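Local atomic coordinates of hydroxylacyl-CoA dehydrogenase (PDB entry 5BKA), a protein that probably takes part in the biosynthesis of the polyketide actinorhodin, as a noncanonical member of the NTF2-like superfamily. Residues 28-33 and 61-66; 40-45 and 135-140; 78-83 and 95-100. One frame throughout, in Å; residues are numbered along the deposited sequence.

How the contacts relate
Following the chain from its N terminus, contact 1 opens at 28-33, just after helix 10-26, and contact 2 opens at 40-45. Contact 1 closes first, when helix 54-67 brings 61-66 back; contact 2 stays open until 135-140, so the two cross. Contact 3, joining 78-83 to 95-100 in one hairpin, is nested inside the long loop that contact 2 closes. Contact 1 ties two helices together, while contacts 2 and 3 stitch different strand pairs of the same mixed sheet. Tyr33 of contact 1 reaches Arg136 of contact 2, and the Arg136 guanidinium touches the Phe80 ring of contact 3. Contacts 1 and 3 lie about 19 Å apart, centre to centre.

Contact 1 (28-33 and 61-66); sequences RDFAGY and VLEDFH
The helix-helix junction between the start of helix 30-35 and the last turns of helix 54-67 shows how one aromatic ring can organise an interface without polar bonds. Asp29 is the N-cap of helix 30-35: its OD1 accepts from Gly32 N at 2.9 Å, the donor lying above the carboxylate plane. Arg28, with positive phi, is the C-prime residue of the Schellman motif that ends helix 10-26. Phe30 follows directly on this turn and faces helix 54-67. With CG anti to the carbonyl carbon (chi1 -60°), the Phe30 ring receives Leu62 CB over one face, a CH-pi contact 4.0 Å from the ring centroid, while Arg28 CA lies over the opposite face. The far end of the ring then points its edge at the face of His66 in a T-shaped pair, Phe30 CZ standing 3.7 Å from His66 ND1 and the planes 67° apart. Arg28 CG and CD pass along the other end of the same imidazole, CG 3.7 Å from His66 CE1. Deeper in, Leu62 CD1 meets Tyr33 CD2 at 3.5 Å; the Tyr33 hydroxyl is taken up by Arg136. An alanine in place of Phe30 would remove the ring and would probably loosen the seating of both Leu62 and His66. Such helices, folded against a curved sheet, are typical of the cone-like NTF2 fold.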
loop_
_atom_site.group_PDB
_atom_site.type_symbol
_atom_site.label_atom_id
_atom_site.label_comp_id
_atom_site.label_asym_id
_atom_site.label_seq_id
_atom_site.Cartn_x
_atom_site.Cartn_y
_atom_site.Cartn_z
ATOM N N ARG B 28 -2.587 19.118 -1.412
ATOM C CA ARG B 28 -3.417 20.240 -1.846
ATOM C C ARG B 28 -3.051 20.772 -3.223
ATOM O O ARG B 28 -3.178 21.977 -3.471
ATOM C CB ARG B 28 -3.345 21.416 -0.888
ATOM C CG ARG B 28 -4.234 21.449 0.270
ATOM C CD ARG B 28 -3.543 21.753 1.549
ATOM N NE ARG B 28 -2.904 23.063 1.395
ATOM C CZ ARG B 28 -2.810 24.004 2.330
ATOM N NH1 ARG B 28 -3.677 24.021 3.366
ATOM N NH2 ARG B 28 -2.093 25.084 2.076
ATOM N N ASP B 29 -2.590 19.899 -4.113
ATOM C CA ASP B 29 -2.412 20.259 -5.514
ATOM C C ASP B 29 -3.659 19.830 -6.282
ATOM O O ASP B 29 -3.652 18.868 -7.045
ATOM C CB ASP B 29 -1.152 19.612 -6.065
ATOM C CG ASP B 29 -0.869 20.000 -7.497
ATOM O OD1 ASP B 29 -1.491 20.956 -8.000
ATOM O OD2 ASP B 29 -0.005 19.343 -8.110
ATOM N N PHE B 30 -4.756 20.547 -6.029
ATOM C CA PHE B 30 -6.039 20.146 -6.603
ATOM C C PHE B 30 -6.048 20.289 -8.122
ATOM O O PHE B 30 -6.656 19.473 -8.823
ATOM C CB PHE B 30 -7.168 20.954 -5.967
ATOM C CG PHE B 30 -7.272 20.766 -4.486
ATOM C CD1 PHE B 30 -7.182 19.499 -3.933
ATOM C CD2 PHE B 30 -7.433 21.849 -3.644
ATOM C CE1 PHE B 30 -7.264 19.315 -2.564
ATOM C CE2 PHE B 30 -7.515 21.674 -2.277
ATOM C CZ PHE B 30 -7.431 20.407 -1.736
ATOM N N ALA B 31 -5.384 21.321 -8.650
ATOM C CA ALA B 31 -5.288 21.473 -10.099
ATOM C C ALA B 31 -4.421 20.378 -10.714
ATOM O O ALA B 31 -4.765 19.819 -11.762
ATOM C CB ALA B 31 -4.738 22.856 -10.446
ATOM N N GLY B 32 -3.292 20.062 -10.077
ATOM C CA GLY B 32 -2.468 18.962 -10.555
ATOM C C GLY B 32 -3.195 17.633 -10.511
ATOM O O GLY B 32 -3.049 16.804 -11.412
ATOM N N TYR B 33 -3.989 17.411 -9.460
ATOM C CA TYR B 33 -4.782 16.190 -9.371
ATOM C C TYR B 33 -5.809 16.130 -10.495
ATOM O O TYR B 33 -5.967 15.096 -11.155
ATOM C CB TYR B 33 -5.463 16.113 -8.004
ATOM C CG TYR B 33 -6.462 14.986 -7.854
ATOM C CD1 TYR B 33 -6.047 13.701 -7.533
ATOM C CD2 TYR B 33 -7.822 15.212 -8.021
ATOM C CE1 TYR B 33 -6.960 12.670 -7.387
ATOM C CE2 TYR B 33 -8.741 14.189 -7.878
ATOM C CZ TYR B 33 -8.306 12.921 -7.561
ATOM O OH TYR B 33 -9.219 11.902 -7.418
ATOM N N VAL B 61 -14.973 21.015 -6.601
ATOM C CA VAL B 61 -15.428 20.023 -5.629
ATOM C C VAL B 61 -14.357 19.770 -4.573
ATOM O O VAL B 61 -14.656 19.629 -3.380
ATOM C CB VAL B 61 -15.834 18.723 -6.351
ATOM C CG1 VAL B 61 -15.655 17.517 -5.447
ATOM C CG2 VAL B 61 -17.268 18.819 -6.843
ATOM N N LEU B 62 -13.092 19.729 -4.991
ATOM C CA LEU B 62 -12.016 19.443 -4.048
ATOM C C LEU B 62 -11.842 20.571 -3.038
ATOM O O LEU B 62 -11.668 20.313 -1.841
ATOM C CB LEU B 62 -10.710 19.202 -4.803
ATOM C CG LEU B 62 -10.646 17.962 -5.689
ATOM C CD1 LEU B 62 -9.347 17.932 -6.477
ATOM C CD2 LEU B 62 -10.806 16.691 -4.866
ATOM N N GLU B 63 -11.868 21.824 -3.502
ATOM C CA GLU B 63 -11.819 22.967 -2.593
ATOM C C GLU B 63 -12.952 22.941 -1.572
ATOM O O GLU B 63 -12.731 23.230 -0.390
ATOM C CB GLU B 63 -11.840 24.267 -3.392
ATOM C CG GLU B 63 -10.462 24.858 -3.605
ATOM C CD GLU B 63 -10.439 25.938 -4.665
ATOM O OE1 GLU B 63 -10.982 27.032 -4.410
ATOM O OE2 GLU B 63 -9.894 25.682 -5.758
ATOM N N ASP B 64 -14.176 22.618 -2.008
ATOM C CA ASP B 64 -15.324 22.710 -1.109
ATOM C C ASP B 64 -15.239 21.673 0.007
ATOM O O ASP B 64 -15.348 22.011 1.192
ATOM C CB ASP B 64 -16.632 22.549 -1.886
ATOM C CG ASP B 64 -17.843 22.952 -1.061
ATOM O OD1 ASP B 64 -18.204 22.207 -0.128
ATOM O OD2 ASP B 64 -18.429 24.016 -1.340
ATOM N N PHE B 65 -15.041 20.403 -0.352
ATOM C CA PHE B 65 -14.859 19.365 0.656
ATOM C C PHE B 65 -13.599 19.584 1.482
ATOM O O PHE B 65 -13.416 18.922 2.510
ATOM C CB PHE B 65 -14.809 17.986 -0.011
ATOM C CG PHE B 65 -16.156 17.461 -0.439
ATOM C CD1 PHE B 65 -16.352 16.997 -1.731
ATOM C CD2 PHE B 65 -17.220 17.423 0.449
ATOM C CE1 PHE B 65 -17.584 16.513 -2.133
ATOM C CE2 PHE B 65 -18.456 16.938 0.053
ATOM C CZ PHE B 65 -18.636 16.483 -1.239
ATOM N N HIS B 66 -12.723 20.496 1.054
ATOM C CA HIS B 66 -11.498 20.761 1.794
ATOM C C HIS B 66 -11.682 21.808 2.882
ATOM O O HIS B 66 -10.919 21.812 3.856
ATOM C CB HIS B 66 -10.394 21.205 0.837
ATOM C CG HIS B 66 -9.066 21.394 1.496
ATOM N ND1 HIS B 66 -8.273 20.336 1.884
ATOM C CD2 HIS B 66 -8.399 22.517 1.854
ATOM C CE1 HIS B 66 -7.170 20.801 2.442
ATOM N NE2 HIS B 66 -7.222 22.120 2.436
#

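Contact 2 (40-45 and 135-140); sequences DGEFRH and SRHVTH
Strands 41-44 and 135-140 run almost exactly parallel, 3° between their directions, and their peptide groups share the bonding in the alternating pattern of a parallel ladder. The backbone of Arg136 is held on both its polar atoms: its N donates to Glu42 O at 2.8 Å, and its O accepts from Arg44 N at 2.9 Å in a nearly straight bond (171° at the hydrogen). Val138 N then reaches Arg44 O at 3.2 Å, so Arg44 too has both backbone polar atoms engaged. Glu42 O and Arg136 O each also receive a CA-H, from Ser135 and Phe43 respectively. Glu42 extends the ladder to Arg134; Phe43 bonds to Ala52 on the outer side, and Ser135 and His137 to Val122 and His120.

Side chains pair off in register. Phe43 and Arg136, both with CG anti to the backbone N, lie side by side, Phe43 CD1 3.8 Å from Arg136 CG. The buried guanidinium is well satisfied: NH2 forms a salt bridge with Asp121 and a hydrogen bond to Gln21, while NH1 bonds to Tyr33 OH. On the other face His137 leans across, its CD2 3.8 Å from Arg44 CB and its NE2 4.2 Å from Glu42 OE1, a nearby carboxylate that might favour a protonated imidazole.

Strand 41-44 thus sits between the short strand 52-53 and 132-140, with 112-124 beyond; Phe43 packs on helix 54-67, and Arg136 on helix 10-26.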
loop_
_atom_site.group_PDB
_atom_site.type_symbol
_atom_site.label_atom_id
_atom_site.label_comp_id
_atom_site.label_asym_id
_atom_site.label_seq_id
_atom_site.Cartn_x
_atom_site.Cartn_y
_atom_site.Cartn_z
ATOM N N ASP B 40 -12.856 16.247 -19.947
ATOM C CA ASP B 40 -14.237 15.984 -19.565
ATOM C C ASP B 40 -14.315 15.045 -18.366
ATOM O O ASP B 40 -15.275 14.279 -18.238
ATOM C CB ASP B 40 -15.024 15.409 -20.744
ATOM C CG ASP B 40 -14.365 14.183 -21.345
ATOM O OD1 ASP B 40 -13.250 13.828 -20.910
ATOM O OD2 ASP B 40 -14.964 13.572 -22.253
ATOM N N GLY B 41 -13.310 15.091 -17.490
ATOM C CA GLY B 41 -13.205 14.173 -16.373
ATOM C C GLY B 41 -14.441 14.106 -15.509
ATOM O O GLY B 41 -15.089 15.122 -15.260
ATOM N N GLU B 42 -14.769 12.906 -15.048
ATOM C CA GLU B 42 -15.961 12.652 -14.257
ATOM C C GLU B 42 -15.524 12.168 -12.881
ATOM O O GLU B 42 -14.741 11.218 -12.774
ATOM C CB GLU B 42 -16.816 11.607 -14.981
ATOM C CG GLU B 42 -18.164 11.284 -14.390
ATOM C CD GLU B 42 -19.236 11.202 -15.450
ATOM O OE1 GLU B 42 -20.302 10.622 -15.176
ATOM O OE2 GLU B 42 -19.008 11.724 -16.560
ATOM N N PHE B 43 -16.026 12.808 -11.829
ATOM C CA PHE B 43 -15.650 12.453 -10.463
ATOM C C PHE B 43 -16.874 12.466 -9.560
ATOM O O PHE B 43 -17.485 13.521 -9.356
ATOM C CB PHE B 43 -14.580 13.407 -9.926
ATOM C CG PHE B 43 -14.207 13.151 -8.503
ATOM C CD1 PHE B 43 -13.647 11.943 -8.129
ATOM C CD2 PHE B 43 -14.397 14.124 -7.539
ATOM C CE1 PHE B 43 -13.293 11.701 -6.811
ATOM C CE2 PHE B 43 -14.044 13.893 -6.219
ATOM C CZ PHE B 43 -13.489 12.677 -5.852
ATOM N N ARG B 44 -17.217 11.308 -8.997
ATOM C CA ARG B 44 -18.301 11.192 -8.022
ATOM C C ARG B 44 -17.684 10.971 -6.643
ATOM O O ARG B 44 -17.212 9.872 -6.334
ATOM C CB ARG B 44 -19.258 10.065 -8.395
ATOM C CG ARG B 44 -20.507 10.018 -7.536
ATOM C CD ARG B 44 -21.750 9.719 -8.355
ATOM N NE ARG B 44 -22.960 10.203 -7.695
ATOM C CZ ARG B 44 -24.195 9.874 -8.060
ATOM N NH1 ARG B 44 -24.388 9.053 -9.084
ATOM N NH2 ARG B 44 -25.236 10.363 -7.401
ATOM N N HIS B 45 -17.689 12.024 -5.821
ATOM C CA HIS B 45 -17.117 11.934 -4.480
ATOM C C HIS B 45 -17.910 10.980 -3.598
ATOM O O HIS B 45 -17.331 10.249 -2.786
ATOM C CB HIS B 45 -17.067 13.326 -3.847
ATOM C CG HIS B 45 -15.987 13.493 -2.824
ATOM N ND1 HIS B 45 -14.766 14.061 -3.118
ATOM C CD2 HIS B 45 -15.948 13.179 -1.507
ATOM C CE1 HIS B 45 -14.020 14.084 -2.028
ATOM N NE2 HIS B 45 -14.714 13.554 -1.037
ATOM N N SER B 135 -13.023 8.734 -15.655
ATOM C CA SER B 135 -14.017 8.813 -14.597
ATOM C C SER B 135 -13.497 8.129 -13.342
ATOM O O SER B 135 -12.707 7.181 -13.410
ATOM C CB SER B 135 -15.348 8.186 -15.022
ATOM O OG SER B 135 -15.147 6.893 -15.556
ATOM N N ARG B 136 -13.952 8.626 -12.194
ATOM C CA ARG B 136 -13.680 8.007 -10.901
ATOM C C ARG B 136 -14.956 8.019 -10.075
ATOM O O ARG B 136 -15.527 9.087 -9.831
ATOM C CB ARG B 136 -12.558 8.731 -10.156
ATOM C CG ARG B 136 -12.465 8.355 -8.697
ATOM C CD ARG B 136 -11.140 8.781 -8.112
ATOM N NE ARG B 136 -10.043 7.931 -8.561
ATOM C CZ ARG B 136 -8.769 8.308 -8.552
ATOM N NH1 ARG B 136 -8.451 9.521 -8.128
ATOM N NH2 ARG B 136 -7.820 7.481 -8.971
ATOM N N HIS B 137 -15.405 6.838 -9.654
ATOM C CA HIS B 137 -16.587 6.692 -8.814
ATOM C C HIS B 137 -16.169 6.053 -7.498
ATOM O O HIS B 137 -15.625 4.943 -7.489
ATOM C CB HIS B 137 -17.659 5.856 -9.516
ATOM C CG HIS B 137 -18.194 6.492 -10.760
ATOM N ND1 HIS B 137 -18.865 5.781 -11.732
ATOM C CD2 HIS B 137 -18.153 7.775 -11.193
ATOM C CE1 HIS B 137 -19.217 6.599 -12.709
ATOM N NE2 HIS B 137 -18.797 7.814 -12.407
ATOM N N VAL B 138 -16.424 6.749 -6.393
ATOM C CA VAL B 138 -16.023 6.303 -5.063
ATOM C C VAL B 138 -17.267 5.907 -4.284
ATOM O O VAL B 138 -18.218 6.692 -4.176
ATOM C CB VAL B 138 -15.233 7.393 -4.318
ATOM C CG1 VAL B 138 -14.797 6.891 -2.949
ATOM C CG2 VAL B 138 -14.031 7.836 -5.140
ATOM N N THR B 139 -17.263 4.689 -3.749
ATOM C CA THR B 139 -18.310 4.209 -2.861
ATOM C C THR B 139 -17.729 3.964 -1.474
ATOM O O THR B 139 -16.531 3.715 -1.322
ATOM C CB THR B 139 -18.951 2.922 -3.393
ATOM O OG1 THR B 139 -17.951 1.904 -3.523
ATOM C CG2 THR B 139 -19.597 3.169 -4.747
ATOM N N HIS B 140 -18.589 4.031 -0.463
ATOM C CA HIS B 140 -18.173 3.911 0.928
ATOM C C HIS B 140 -18.608 2.556 1.467
ATOM O O HIS B 140 -19.774 2.171 1.326
ATOM C CB HIS B 140 -18.767 5.037 1.777
ATOM C CG HIS B 140 -18.396 6.408 1.302
ATOM N ND1 HIS B 140 -17.095 6.781 1.048
ATOM C CD2 HIS B 140 -19.158 7.497 1.040
ATOM C CE1 HIS B 140 -17.069 8.040 0.647
ATOM N NE2 HIS B 140 -18.307 8.497 0.634
#

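Contact 3 (78-83 and 95-100); sequences HWFDHT and ATSYCL
Backbone bonds come first in this antiparallel pair of strands, twisted to 141° between their directions. Trp79 and Leu100 form one hydrogen-bonded pair, Trp79 N to Leu100 O at 3.0 Å and Leu100 N to Trp79 O at 2.9 Å. Asp81 and Tyr98 form the next, with Tyr98 N nearly along the Asp81 C=O axis at 2.8 Å. Phe80 and Cys99 make the non-hydrogen-bonded pair between them, where Phe80 CA approaches Tyr98 O and Cys99 CA approaches Trp79 O. Past Asp81 the register slips: Thr83, not His82, comes opposite Ser97, so His82, with positive phi, is the extra residue of a beta bulge.

One side-chain hydrogen bond lies beside it, between Thr83 OG1 and Ser97 OG at 2.9 Å.

Aromatic and sulfur contacts divide between the faces. On the Phe80 side, Cys99, with SG anti to the backbone N (chi1 172°), brings the sulfur to 3.8 Å from Phe80 CE1, and the same SG lies at the edge of the His78 ring. On the Tyr98 side, His82 turns its ring edge to Tyr98, CD2 to CE2 at 3.8 Å, and Asp81 OD2 stands 3.3 Å above the imidazole plane, over its centre.

Partners beyond the hairpin include neighbouring copies of the protein. Asp81 OD2 accepts from Phe80 N of the second subunit, and Tyr98 OH bonds to Asp26 of that subunit, whereas Phe80 packs on Tyr18 and Met22 of helix 10-26 in its own chain. A long hairpin carrying a bulge and bent round a helix is typical of the curved sheet of NTF2-like proteins, here also used to build the trimer.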
loop_
_atom_site.group_PDB
_atom_site.type_symbol
_atom_site.label_atom_id
_atom_site.label_comp_id
_atom_site.label_asym_id
_atom_site.label_seq_id
_atom_site.Cartn_x
_atom_site.Cartn_y
_atom_site.Cartn_z
ATOM N N HIS B 78 -4.710 9.451 1.340
ATOM C CA HIS B 78 -5.593 8.516 0.651
ATOM C C HIS B 78 -4.768 7.302 0.232
ATOM O O HIS B 78 -4.127 7.309 -0.822
ATOM C CB HIS B 78 -6.254 9.181 -0.552
ATOM C CG HIS B 78 -7.236 10.252 -0.190
ATOM N ND1 HIS B 78 -6.851 11.473 0.318
ATOM C CD2 HIS B 78 -8.587 10.285 -0.269
ATOM C CE1 HIS B 78 -7.923 12.213 0.540
ATOM N NE2 HIS B 78 -8.990 11.515 0.192
ATOM N N TRP B 79 -4.800 6.258 1.056
ATOM C CA TRP B 79 -4.081 5.027 0.767
ATOM C C TRP B 79 -4.865 4.169 -0.217
ATOM O O TRP B 79 -6.091 4.086 -0.141
ATOM C CB TRP B 79 -3.833 4.242 2.058
ATOM C CG TRP B 79 -2.657 4.736 2.840
ATOM C CD1 TRP B 79 -2.390 6.026 3.191
ATOM C CD2 TRP B 79 -1.585 3.947 3.365
ATOM N NE1 TRP B 79 -1.217 6.089 3.902
ATOM C CE2 TRP B 79 -0.702 4.826 4.022
ATOM C CE3 TRP B 79 -1.286 2.580 3.346
ATOM C CZ2 TRP B 79 0.461 4.386 4.648
ATOM C CZ3 TRP B 79 -0.130 2.145 3.967
ATOM C CH2 TRP B 79 0.729 3.045 4.610
ATOM N N PHE B 80 -4.153 3.542 -1.151
ATOM C CA PHE B 80 -4.735 2.605 -2.101
ATOM C C PHE B 80 -4.204 1.200 -1.842
ATOM O O PHE B 80 -3.136 1.018 -1.252
ATOM C CB PHE B 80 -4.423 3.007 -3.548
ATOM C CG PHE B 80 -5.375 4.017 -4.128
ATOM C CD1 PHE B 80 -6.039 4.922 -3.315
ATOM C CD2 PHE B 80 -5.596 4.066 -5.495
ATOM C CE1 PHE B 80 -6.909 5.853 -3.856
ATOM C CE2 PHE B 80 -6.464 4.994 -6.042
ATOM C CZ PHE B 80 -7.122 5.888 -5.219
ATOM N N ASP B 81 -4.958 0.200 -2.301
ATOM C CA ASP B 81 -4.526 -1.185 -2.164
ATOM C C ASP B 81 -5.293 -2.070 -3.135
ATOM O O ASP B 81 -6.443 -1.787 -3.479
ATOM C CB ASP B 81 -4.728 -1.702 -0.736
ATOM C CG ASP B 81 -3.727 -2.776 -0.357
ATOM O OD1 ASP B 81 -2.530 -2.451 -0.228
ATOM O OD2 ASP B 81 -4.135 -3.945 -0.189
ATOM N N HIS B 82 -4.638 -3.157 -3.549
ATOM C CA HIS B 82 -5.260 -4.223 -4.338
ATOM C C HIS B 82 -5.894 -3.686 -5.620
ATOM O O HIS B 82 -7.054 -3.961 -5.931
ATOM C CB HIS B 82 -6.284 -4.993 -3.501
ATOM C CG HIS B 82 -5.669 -5.962 -2.541
ATOM N ND1 HIS B 82 -4.502 -6.641 -2.815
ATOM C CD2 HIS B 82 -6.059 -6.365 -1.308
ATOM C CE1 HIS B 82 -4.200 -7.422 -1.792
ATOM N NE2 HIS B 82 -5.126 -7.271 -0.864
ATOM N N THR B 83 -5.117 -2.906 -6.367
ATOM C CA THR B 83 -5.550 -2.471 -7.687
ATOM C C THR B 83 -5.751 -3.682 -8.590
ATOM O O THR B 83 -4.908 -4.582 -8.641
ATOM C CB THR B 83 -4.519 -1.517 -8.291
ATOM O OG1 THR B 83 -4.431 -0.335 -7.486
ATOM C CG2 THR B 83 -4.910 -1.127 -9.709
ATOM N N ALA B 95 -10.270 0.172 -13.631
ATOM C CA ALA B 95 -9.486 -0.077 -12.429
ATOM C C ALA B 95 -10.375 -0.027 -11.195
ATOM O O ALA B 95 -11.203 0.880 -11.052
ATOM C CB ALA B 95 -8.335 0.922 -12.294
ATOM N N THR B 96 -10.205 -1.011 -10.315
ATOM C CA THR B 96 -10.888 -1.045 -9.027
ATOM C C THR B 96 -9.848 -1.214 -7.930
ATOM O O THR B 96 -9.060 -2.164 -7.962
ATOM C CB THR B 96 -11.912 -2.183 -8.965
ATOM O OG1 THR B 96 -12.891 -2.007 -9.995
ATOM C CG2 THR B 96 -12.609 -2.192 -7.610
ATOM N N SER B 97 -9.849 -0.300 -6.964
ATOM C CA SER B 97 -8.882 -0.314 -5.877
ATOM C C SER B 97 -9.583 -0.083 -4.549
ATOM O O SER B 97 -10.628 0.570 -4.483
ATOM C CB SER B 97 -7.794 0.753 -6.071
ATOM O OG SER B 97 -7.202 0.653 -7.352
ATOM N N TYR B 98 -8.998 -0.635 -3.491
ATOM C CA TYR B 98 -9.370 -0.248 -2.142
ATOM C C TYR B 98 -8.765 1.113 -1.832
ATOM O O TYR B 98 -7.678 1.453 -2.307
ATOM C CB TYR B 98 -8.871 -1.267 -1.114
ATOM C CG TYR B 98 -9.462 -2.657 -1.221
ATOM C CD1 TYR B 98 -10.535 -2.925 -2.060
ATOM C CD2 TYR B 98 -8.938 -3.704 -0.475
ATOM C CE1 TYR B 98 -11.068 -4.199 -2.151
ATOM C CE2 TYR B 98 -9.461 -4.975 -0.559
ATOM C CZ TYR B 98 -10.525 -5.220 -1.396
ATOM O OH TYR B 98 -11.042 -6.490 -1.475
ATOM N N CYS B 99 -9.470 1.892 -1.020
ATOM C CA CYS B 99 -8.918 3.145 -0.529
ATOM C C CYS B 99 -9.306 3.331 0.929
ATOM O O CYS B 99 -10.442 3.052 1.322
ATOM C CB CYS B 99 -9.399 4.345 -1.359
ATOM S SG CYS B 99 -8.953 5.968 -0.675
ATOM N N LEU B 100 -8.358 3.822 1.721
ATOM C CA LEU B 100 -8.567 4.097 3.137
ATOM C C LEU B 100 -8.058 5.502 3.413
ATOM O O LEU B 100 -6.885 5.802 3.161
ATOM C CB LEU B 100 -7.850 3.074 4.027
ATOM C CG LEU B 100 -7.924 3.303 5.543
ATOM C CD1 LEU B 100 -9.359 3.224 6.051
ATOM C CD2 LEU B 100 -7.038 2.313 6.287
#